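Long-range contact in PA0833-PD protein (Pseudomonas aeruginosa PAO1, PDB 6JFW), which probably binds peptidoglycan through its periplasmic OmpA C-like domain and may thereby link the outer membrane to the cell wall: residues Gln64-Thr76 / Arg127-Pro141. Sequence-based numbering, arbitrary orientation.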
loop_
_atom_site.group_PDB
_atom_site.type_symbol
_atom_site.label_atom_id
_atom_site.label_comp_id
_atom_site.label_asym_id
_atom_site.label_seq_id
_atom_site.Cartn_x
_atom_site.Cartn_y
_atom_site.Cartn_z
ATOM N N GLN A 64 12.134 13.402 2.266
ATOM C CA GLN A 64 12.102 14.130 0.994
ATOM C C GLN A 64 11.313 13.391 -0.081
ATOM O O GLN A 64 11.753 13.289 -1.225
ATOM C CB GLN A 64 13.518 14.412 0.514
ATOM C CG GLN A 64 14.351 15.207 1.491
ATOM C CD GLN A 64 15.046 16.386 0.842
ATOM O OE1 GLN A 64 15.393 16.340 -0.331
ATOM N NE2 GLN A 64 15.241 17.450 1.604
ATOM N N ASN A 65 10.136 12.872 0.261
ATOM C CA ASN A 65 9.230 12.369 -0.761
ATOM C C ASN A 65 7.797 12.513 -0.272
ATOM O O ASN A 65 7.540 12.662 0.925
ATOM C CB ASN A 65 9.538 10.910 -1.144
ATOM C CG ASN A 65 9.667 9.989 0.055
ATOM O OD1 ASN A 65 8.859 10.027 0.981
ATOM N ND2 ASN A 65 10.688 9.138 0.031
ATOM N N THR A 66 6.866 12.499 -1.222
ATOM C CA THR A 66 5.452 12.402 -0.899
ATOM C C THR A 66 5.052 10.940 -0.814
ATOM O O THR A 66 5.650 10.071 -1.453
ATOM C CB THR A 66 4.571 13.100 -1.939
ATOM O OG1 THR A 66 4.739 12.469 -3.215
ATOM C CG2 THR A 66 4.913 14.566 -2.041
ATOM N N ILE A 67 4.018 10.680 -0.025
ATOM C CA ILE A 67 3.519 9.334 0.205
ATOM C C ILE A 67 2.092 9.277 -0.318
ATOM O O ILE A 67 1.214 9.995 0.175
ATOM C CB ILE A 67 3.598 8.955 1.690
ATOM C CG1 ILE A 67 5.043 9.111 2.173
ATOM C CG2 ILE A 67 3.103 7.535 1.907
ATOM C CD1 ILE A 67 5.194 9.276 3.663
ATOM N N GLU A 68 1.872 8.443 -1.331
ATOM C CA GLU A 68 0.570 8.280 -1.964
ATOM C C GLU A 68 0.094 6.859 -1.713
ATOM O O GLU A 68 0.732 5.901 -2.162
ATOM C CB GLU A 68 0.653 8.562 -3.465
ATOM C CG GLU A 68 -0.673 8.929 -4.092
ATOM C CD GLU A 68 -0.835 8.402 -5.504
ATOM O OE1 GLU A 68 0.070 7.692 -5.988
ATOM O OE2 GLU A 68 -1.873 8.702 -6.133
ATOM N N ILE A 69 -1.019 6.721 -1.001
ATOM C CA ILE A 69 -1.575 5.420 -0.650
ATOM C C ILE A 69 -2.797 5.182 -1.524
ATOM O O ILE A 69 -3.744 5.977 -1.515
ATOM C CB ILE A 69 -1.924 5.339 0.841
ATOM C CG1 ILE A 69 -0.671 5.617 1.675
ATOM C CG2 ILE A 69 -2.496 3.971 1.178
ATOM C CD1 ILE A 69 -0.958 5.986 3.109
ATOM N N VAL A 70 -2.772 4.094 -2.288
ATOM C CA VAL A 70 -3.790 3.820 -3.295
ATOM C C VAL A 70 -4.330 2.417 -3.064
ATOM O O VAL A 70 -3.561 1.449 -3.031
ATOM C CB VAL A 70 -3.231 3.957 -4.720
ATOM C CG1 VAL A 70 -4.325 3.741 -5.724
ATOM C CG2 VAL A 70 -2.588 5.325 -4.916
ATOM N N GLY A 71 -5.646 2.307 -2.906
ATOM C CA GLY A 71 -6.304 1.025 -2.750
ATOM C C GLY A 71 -6.842 0.516 -4.076
ATOM O O GLY A 71 -7.260 1.291 -4.932
ATOM N N TYR A 72 -6.817 -0.806 -4.239
ATOM C CA TYR A 72 -7.297 -1.446 -5.455
ATOM C C TYR A 72 -8.143 -2.659 -5.098
ATOM O O TYR A 72 -8.005 -3.246 -4.023
ATOM C CB TYR A 72 -6.153 -1.906 -6.367
ATOM C CG TYR A 72 -5.280 -0.812 -6.929
ATOM C CD1 TYR A 72 -4.160 -0.371 -6.240
ATOM C CD2 TYR A 72 -5.556 -0.242 -8.166
ATOM C CE1 TYR A 72 -3.348 0.616 -6.756
ATOM C CE2 TYR A 72 -4.750 0.750 -8.690
ATOM C CZ TYR A 72 -3.648 1.175 -7.981
ATOM O OH TYR A 72 -2.841 2.162 -8.497
ATOM N N THR A 73 -9.011 -3.040 -6.032
ATOM C CA THR A 73 -9.792 -4.263 -5.931
ATOM C C THR A 73 -9.717 -5.020 -7.249
ATOM O O THR A 73 -9.138 -4.556 -8.236
ATOM C CB THR A 73 -11.263 -3.986 -5.592
ATOM O OG1 THR A 73 -11.852 -3.188 -6.627
ATOM C CG2 THR A 73 -11.389 -3.264 -4.262
ATOM N N ASP A 74 -10.315 -6.206 -7.244
ATOM C CA ASP A 74 -10.592 -6.943 -8.467
ATOM C C ASP A 74 -11.836 -6.339 -9.118
ATOM O O ASP A 74 -12.377 -5.332 -8.655
ATOM C CB ASP A 74 -10.757 -8.426 -8.157
ATOM C CG ASP A 74 -11.891 -8.686 -7.192
ATOM O OD1 ASP A 74 -11.679 -8.553 -5.968
ATOM O OD2 ASP A 74 -13.000 -9.009 -7.656
ATOM N N SER A 75 -12.323 -6.956 -10.192
ATOM C CA SER A 75 -13.417 -6.386 -10.970
ATOM C C SER A 75 -14.776 -6.998 -10.653
ATOM O O SER A 75 -15.763 -6.643 -11.306
ATOM C CB SER A 75 -13.126 -6.526 -12.467
ATOM O OG SER A 75 -13.144 -7.884 -12.863
ATOM N N THR A 76 -14.857 -7.904 -9.682
ATOM C CA THR A 76 -16.147 -8.447 -9.275
ATOM C C THR A 76 -16.968 -7.371 -8.578
ATOM O O THR A 76 -16.454 -6.631 -7.732
ATOM C CB THR A 76 -15.949 -9.656 -8.356
ATOM O OG1 THR A 76 -15.601 -10.808 -9.136
ATOM C CG2 THR A 76 -17.206 -9.951 -7.549
ATOM N N ARG A 127 -7.448 -12.325 -9.542
ATOM C CA ARG A 127 -8.310 -11.412 -8.797
ATOM C C ARG A 127 -7.737 -11.114 -7.418
ATOM O O ARG A 127 -7.785 -9.970 -6.950
ATOM C CB ARG A 127 -9.718 -12.000 -8.672
ATOM C CG ARG A 127 -10.535 -11.963 -9.953
ATOM C CD ARG A 127 -11.977 -12.404 -9.720
ATOM N NE ARG A 127 -12.075 -13.797 -9.291
ATOM C CZ ARG A 127 -12.153 -14.831 -10.125
ATOM N NH1 ARG A 127 -12.145 -14.631 -11.436
ATOM N NH2 ARG A 127 -12.246 -16.064 -9.648
ATOM N N ALA A 128 -7.185 -12.131 -6.752
ATOM C CA ALA A 128 -6.621 -11.928 -5.421
ATOM C C ALA A 128 -5.418 -10.995 -5.465
ATOM O O ALA A 128 -5.215 -10.189 -4.550
ATOM C CB ALA A 128 -6.237 -13.273 -4.802
ATOM N N GLN A 129 -4.605 -11.090 -6.521
ATOM C CA GLN A 129 -3.460 -10.196 -6.653
ATOM C C GLN A 129 -3.894 -8.752 -6.851
ATOM O O GLN A 129 -3.186 -7.831 -6.426
ATOM C CB GLN A 129 -2.581 -10.630 -7.822
ATOM C CG GLN A 129 -1.793 -11.895 -7.583
ATOM C CD GLN A 129 -1.092 -12.363 -8.837
ATOM O OE1 GLN A 129 -1.497 -13.343 -9.460
ATOM N NE2 GLN A 129 -0.040 -11.656 -9.225
ATOM N N ASN A 130 -5.038 -8.533 -7.498
ATOM C CA ASN A 130 -5.480 -7.171 -7.767
ATOM C C ASN A 130 -6.001 -6.490 -6.508
ATOM O O ASN A 130 -5.945 -5.260 -6.405
ATOM C CB ASN A 130 -6.539 -7.178 -8.867
ATOM C CG ASN A 130 -5.964 -7.564 -10.216
ATOM O OD1 ASN A 130 -4.790 -7.320 -10.491
ATOM N ND2 ASN A 130 -6.787 -8.174 -11.062
ATOM N N ARG A 131 -6.503 -7.262 -5.547
ATOM C CA ARG A 131 -6.890 -6.716 -4.249
ATOM C C ARG A 131 -5.625 -6.402 -3.465
ATOM O O ARG A 131 -4.974 -7.297 -2.923
ATOM C CB ARG A 131 -7.776 -7.696 -3.492
ATOM C CG ARG A 131 -9.145 -7.887 -4.103
ATOM C CD ARG A 131 -10.035 -8.682 -3.171
ATOM N NE ARG A 131 -9.520 -10.030 -2.958
ATOM C CZ ARG A 131 -9.879 -11.085 -3.680
ATOM N NH1 ARG A 131 -9.361 -12.277 -3.420
ATOM N NH2 ARG A 131 -10.758 -10.948 -4.662
ATOM N N ARG A 132 -5.275 -5.122 -3.399
ATOM C CA ARG A 132 -4.001 -4.715 -2.832
ATOM C C ARG A 132 -4.072 -3.241 -2.475
ATOM O O ARG A 132 -4.956 -2.513 -2.934
ATOM C CB ARG A 132 -2.854 -4.960 -3.816
ATOM C CG ARG A 132 -2.808 -3.920 -4.929
ATOM C CD ARG A 132 -2.475 -4.525 -6.282
ATOM N NE ARG A 132 -2.246 -3.489 -7.286
ATOM C CZ ARG A 132 -3.103 -3.173 -8.253
ATOM N NH1 ARG A 132 -4.256 -3.816 -8.363
ATOM N NH2 ARG A 132 -2.802 -2.210 -9.115
ATOM N N VAL A 133 -3.122 -2.811 -1.651
ATOM C CA VAL A 133 -2.869 -1.400 -1.398
ATOM C C VAL A 133 -1.449 -1.103 -1.853
ATOM O O VAL A 133 -0.527 -1.876 -1.569
ATOM C CB VAL A 133 -3.064 -1.033 0.085
ATOM C CG1 VAL A 133 -2.458 0.331 0.380
ATOM C CG2 VAL A 133 -4.542 -1.038 0.437
ATOM N N GLU A 134 -1.280 -0.003 -2.579
ATOM C CA GLU A 134 0.020 0.423 -3.072
ATOM C C GLU A 134 0.429 1.718 -2.382
ATOM O O GLU A 134 -0.390 2.626 -2.210
ATOM C CB GLU A 134 -0.005 0.613 -4.592
ATOM C CG GLU A 134 -0.222 -0.688 -5.347
ATOM C CD GLU A 134 -0.168 -0.538 -6.859
ATOM O OE1 GLU A 134 0.083 0.583 -7.350
ATOM O OE2 GLU A 134 -0.358 -1.559 -7.557
ATOM N N VAL A 135 1.690 1.786 -1.970
ATOM C CA VAL A 135 2.277 2.991 -1.394
ATOM C C VAL A 135 3.335 3.488 -2.366
ATOM O O VAL A 135 4.377 2.845 -2.545
ATOM C CB VAL A 135 2.885 2.736 -0.009
ATOM C CG1 VAL A 135 3.448 4.034 0.560
ATOM C CG2 VAL A 135 1.853 2.136 0.930
ATOM N N ASN A 136 3.074 4.627 -2.996
ATOM C CA ASN A 136 4.012 5.235 -3.928
ATOM C C ASN A 136 4.786 6.340 -3.223
ATOM O O ASN A 136 4.187 7.227 -2.603
ATOM C CB ASN A 136 3.285 5.790 -5.153
ATOM C CG ASN A 136 2.422 4.747 -5.840
ATOM O OD1 ASN A 136 2.923 3.733 -6.324
ATOM N ND2 ASN A 136 1.119 4.998 -5.893
ATOM N N LEU A 137 6.112 6.278 -3.312
ATOM C CA LEU A 137 7.002 7.292 -2.757
ATOM C C LEU A 137 7.633 8.045 -3.922
ATOM O O LEU A 137 8.434 7.480 -4.675
ATOM C CB LEU A 137 8.071 6.663 -1.864
ATOM C CG LEU A 137 7.621 5.792 -0.686
ATOM C CD1 LEU A 137 8.822 5.139 -0.015
ATOM C CD2 LEU A 137 6.826 6.601 0.324
ATOM N N ARG A 138 7.268 9.310 -4.072
ATOM C CA ARG A 138 7.748 10.153 -5.143
ATOM C C ARG A 138 8.658 11.244 -4.613
ATOM O O ARG A 138 8.247 11.981 -3.708
ATOM C CB ARG A 138 6.584 10.785 -5.842
ATOM C CG ARG A 138 7.049 11.788 -6.748
ATOM C CD ARG A 138 5.922 12.088 -7.579
ATOM N NE ARG A 138 6.288 11.663 -8.948
ATOM C CZ ARG A 138 5.442 11.274 -9.873
ATOM N NH1 ARG A 138 4.170 11.205 -9.548
ATOM N NH2 ARG A 138 5.748 10.833 -11.119
ATOM N N PRO A 139 9.872 11.409 -5.145
ATOM C CA PRO A 139 10.759 12.452 -4.619
ATOM C C PRO A 139 10.169 13.834 -4.853
ATOM O O PRO A 139 9.411 14.061 -5.797
ATOM C CB PRO A 139 12.059 12.260 -5.412
ATOM C CG PRO A 139 11.929 10.944 -6.109
ATOM C CD PRO A 139 10.462 10.719 -6.304
ATOM N N VAL A 140 10.515 14.755 -3.964
ATOM C CA VAL A 140 10.158 16.161 -4.123
ATOM C C VAL A 140 11.451 16.946 -4.281
ATOM O O VAL A 140 12.533 16.471 -3.896
ATOM C CB VAL A 140 9.321 16.681 -2.933
ATOM C CG1 VAL A 140 8.053 15.874 -2.784
ATOM C CG2 VAL A 140 10.136 16.650 -1.652
ATOM N N PRO A 141 11.384 18.150 -4.864
ATOM C CA PRO A 141 12.583 18.992 -4.860
ATOM C C PRO A 141 12.938 19.464 -3.452
ATOM O O PRO A 141 14.111 19.443 -3.083
ATOM C CB PRO A 141 12.188 20.177 -5.750
ATOM C CG PRO A 141 11.058 19.676 -6.583
ATOM C CD PRO A 141 10.316 18.711 -5.709
HETATM O O HOH W 1 -0.760 2.961 -7.051
HETATM O O HOH W 2 -0.286 4.431 -8.894
HETATM O O HOH W 3 -7.027 -3.181 -9.799
#
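Tyr72 and Arg132 stack flat at one end of two antiparallel neighbouring strands, 65-72 and 132-139. The guanidinium covers one ring face in a cation-pi stack, with Arg132 CZ 3.7 Å from the Tyr72 ring centroid and the planes 11° apart. Arg132 CG sits between the backbone N and the carbonyl carbon (chi1 76°), and a bend at chi2 helps turn the group over the ring. Its rotation is fixed at the edge. Arg132 NE and NH2 both grip Glu134 OE2, NE at 2.7 Å, and Arg132 NH1 donates to Asn130 O. Tyr72 OH bonds to Gln116, and a water joins the Tyr72 hydroxyl to Glu134 OE1 and Asn136 ND2. On this face Asn136 ND2 also reaches Glu68 OE1 at 2.9 Å, from above the carboxylate plane.

Paired backbone bonds run from Thr66-Arg138 through Glu68-Asn136 to Val70-Glu134. On the other sheet face, Ile67, Ile69, Val133, Val135 and Leu137 pack tightly. Ile67 CG1 meets Leu137 CD2 at 3.6 Å, and Ile69 reaches helix 79-99. The far end is solvent-exposed: Val140 N bonds only weakly to Gln64 O, though the Thr66 and Val140 methyls touch closely.

Past the strands, Arg131 NH2 meets Asp74 OD1 at 2.9 Å in a salt bridge. The contact thus joins two central strands of the OmpA-like sheet, with one apolar face and one largely polar face. Salt bridging to Glu134 would partly offset the charge that Arg132 lays on the buried ring.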